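Local coordinates for alpha-actinin-like protein 1 (Schizosaccharomyces pombe, PDB 5BVR), which binds actin filaments and helps form and organise the actin ring in cytokinesis, here represented by its actin-binding domain of two calponin-homology domains, at residues 30-35 with 42-47. Sequence-based numbering, arbitrary orientation.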
loop_
_atom_site.group_PDB
_atom_site.type_symbol
_atom_site.label_atom_id
_atom_site.label_comp_id
_atom_site.label_asym_id
_atom_site.label_seq_id
_atom_site.Cartn_x
_atom_site.Cartn_y
_atom_site.Cartn_z
ATOM N N PRO A 30 -5.662 -9.299 -15.216
ATOM C CA PRO A 30 -4.236 -9.597 -15.383
ATOM C C PRO A 30 -3.397 -8.707 -14.482
ATOM O O PRO A 30 -3.813 -7.593 -14.188
ATOM C CB PRO A 30 -3.964 -9.276 -16.856
ATOM C CG PRO A 30 -5.121 -8.454 -17.319
ATOM C CD PRO A 30 -6.286 -8.853 -16.472
ATOM N N SER A 31 -2.247 -9.207 -14.048
ATOM C CA SER A 31 -1.375 -8.456 -13.150
ATOM C C SER A 31 -0.413 -7.491 -13.834
ATOM O O SER A 31 -0.111 -7.570 -15.026
ATOM C CB SER A 31 -0.558 -9.419 -12.290
ATOM O OG SER A 31 -1.395 -10.243 -11.502
ATOM N N VAL A 32 0.065 -6.563 -13.021
ATOM C CA VAL A 32 1.172 -5.707 -13.367
ATOM C C VAL A 32 2.450 -6.462 -13.002
ATOM O O VAL A 32 2.566 -6.972 -11.887
ATOM C CB VAL A 32 1.129 -4.405 -12.541
ATOM C CG1 VAL A 32 2.387 -3.547 -12.773
ATOM C CG2 VAL A 32 -0.137 -3.617 -12.874
ATOM N N PHE A 33 3.394 -6.507 -13.932
ATOM C CA PHE A 33 4.709 -7.093 -13.661
ATOM C C PHE A 33 5.803 -6.038 -13.726
ATOM O O PHE A 33 6.826 -6.145 -13.036
ATOM C CB PHE A 33 4.979 -8.218 -14.654
ATOM C CG PHE A 33 4.045 -9.381 -14.495
ATOM C CD1 PHE A 33 4.242 -10.296 -13.479
ATOM C CD2 PHE A 33 2.956 -9.541 -15.332
ATOM C CE1 PHE A 33 3.388 -11.364 -13.314
ATOM C CE2 PHE A 33 2.093 -10.614 -15.169
ATOM C CZ PHE A 33 2.315 -11.521 -14.158
ATOM N N ASP A 34 5.575 -5.011 -14.536
ATOM C CA ASP A 34 6.547 -3.946 -14.747
ATOM C C ASP A 34 5.827 -2.627 -14.959
ATOM O O ASP A 34 5.240 -2.387 -16.024
ATOM C CB ASP A 34 7.418 -4.278 -15.969
ATOM C CG ASP A 34 8.565 -3.293 -16.170
ATOM O OD1 ASP A 34 8.614 -2.252 -15.479
ATOM O OD2 ASP A 34 9.417 -3.561 -17.048
ATOM N N LEU A 35 5.855 -1.776 -13.937
ATOM C CA LEU A 35 5.165 -0.493 -14.014
ATOM C C LEU A 35 5.715 0.431 -15.093
ATOM O O LEU A 35 5.054 1.406 -15.440
ATOM C CB LEU A 35 5.206 0.212 -12.658
ATOM C CG LEU A 35 4.237 -0.347 -11.614
ATOM C CD1 LEU A 35 4.561 0.259 -10.253
ATOM C CD2 LEU A 35 2.798 -0.058 -12.004
ATOM N N GLY A 42 -3.225 2.325 -20.708
ATOM C CA GLY A 42 -4.278 2.923 -19.906
ATOM C C GLY A 42 -5.290 1.971 -19.304
ATOM O O GLY A 42 -6.050 2.391 -18.424
ATOM N N ILE A 43 -5.308 0.713 -19.733
ATOM C CA ILE A 43 -6.412 -0.173 -19.367
ATOM C C ILE A 43 -6.359 -0.554 -17.880
ATOM O O ILE A 43 -7.369 -0.479 -17.187
ATOM C CB ILE A 43 -6.444 -1.428 -20.237
ATOM C CG1 ILE A 43 -6.836 -1.035 -21.659
ATOM C CG2 ILE A 43 -7.427 -2.477 -19.682
ATOM C CD1 ILE A 43 -6.602 -2.131 -22.660
ATOM N N LEU A 44 -5.192 -0.973 -17.394
ATOM C CA LEU A 44 -5.111 -1.412 -15.999
ATOM C C LEU A 44 -5.299 -0.248 -15.039
ATOM O O LEU A 44 -5.845 -0.417 -13.942
ATOM C CB LEU A 44 -3.811 -2.144 -15.727
ATOM C CG LEU A 44 -3.669 -3.499 -16.424
ATOM C CD1 LEU A 44 -2.388 -4.156 -15.994
ATOM C CD2 LEU A 44 -4.858 -4.438 -16.189
ATOM N N LEU A 45 -4.862 0.939 -15.442
ATOM C CA LEU A 45 -5.113 2.122 -14.631
ATOM C C LEU A 45 -6.615 2.402 -14.538
ATOM O O LEU A 45 -7.156 2.626 -13.466
ATOM C CB LEU A 45 -4.367 3.318 -15.201
ATOM C CG LEU A 45 -4.407 4.626 -14.435
ATOM C CD1 LEU A 45 -3.930 4.408 -12.999
ATOM C CD2 LEU A 45 -3.536 5.655 -15.164
ATOM N N ILE A 46 -7.319 2.360 -15.658
ATOM C CA ILE A 46 -8.760 2.552 -15.610
ATOM C C ILE A 46 -9.424 1.513 -14.726
ATOM O O ILE A 46 -10.261 1.852 -13.880
ATOM C CB ILE A 46 -9.348 2.504 -17.014
ATOM C CG1 ILE A 46 -8.960 3.778 -17.766
ATOM C CG2 ILE A 46 -10.893 2.336 -16.985
ATOM C CD1 ILE A 46 -9.219 3.697 -19.276
ATOM N N GLN A 47 -9.058 0.252 -14.915
ATOM C CA GLN A 47 -9.640 -0.814 -14.118
ATOM C C GLN A 47 -9.319 -0.639 -12.628
ATOM O O GLN A 47 -10.206 -0.818 -11.783
ATOM C CB GLN A 47 -9.194 -2.176 -14.641
ATOM C CG GLN A 47 -9.766 -2.460 -16.038
ATOM C CD GLN A 47 -9.278 -3.759 -16.661
ATOM O OE1 GLN A 47 -8.123 -4.148 -16.517
ATOM N NE2 GLN A 47 -10.172 -4.435 -17.360
#
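A small apolar contact joins Leu44, in the first turn of helix 43-53, to Pro30 and Val32 in the extended run 30-32 of the loop between helices 11-25 and 43-53, within the first calponin-homology domain. No hydrogen bond crosses between the segments; one leucine reaches over to the loop with both of its methyls. Leu44 CD1 alone meets the valine, 3.9 Å from Val32 CG2, the two side chains lying side by side and pointing opposite ways. Leu44 CD2 alone meets the proline ring, 4.2 Å from Pro30 CG. Both methyls lie near the backbone O of Pro30, Leu44 CD2 at 3.9 Å and Leu44 CD1 at 4.1 Å; that oxygen is buried here and has no polar partner in the model. In Leu44, CG is anti to the carbonyl carbon and beside the backbone N (chi1 -68°), and the chain then runs extended, which carries the forked end out from the helix to the loop. In Val32, CG1 lies anti to the backbone N (chi1 173°), leaving CG2 as the branch that meets the leucine. Each residue type suits its place: proline gives a rigid apolar ring at the exposed border, valine fills the buried inner side, where it also touches Phe20, and a long leucine forked into two methyls can touch two loop residues at once. The loop is steadied by polar bonds too, from Val32 N to the Asn21 side chain and from Phe33 N and Asp34 N to Asp38 OD2. Gly42, the N-cap, places Leu44 two residues into the helix. Apolar contacts thus hold the long link between the first two main helices of this calponin-homology domain to the helix it leads into, in the tandem calponin-homology actin-binding domain of the alpha-actinin family.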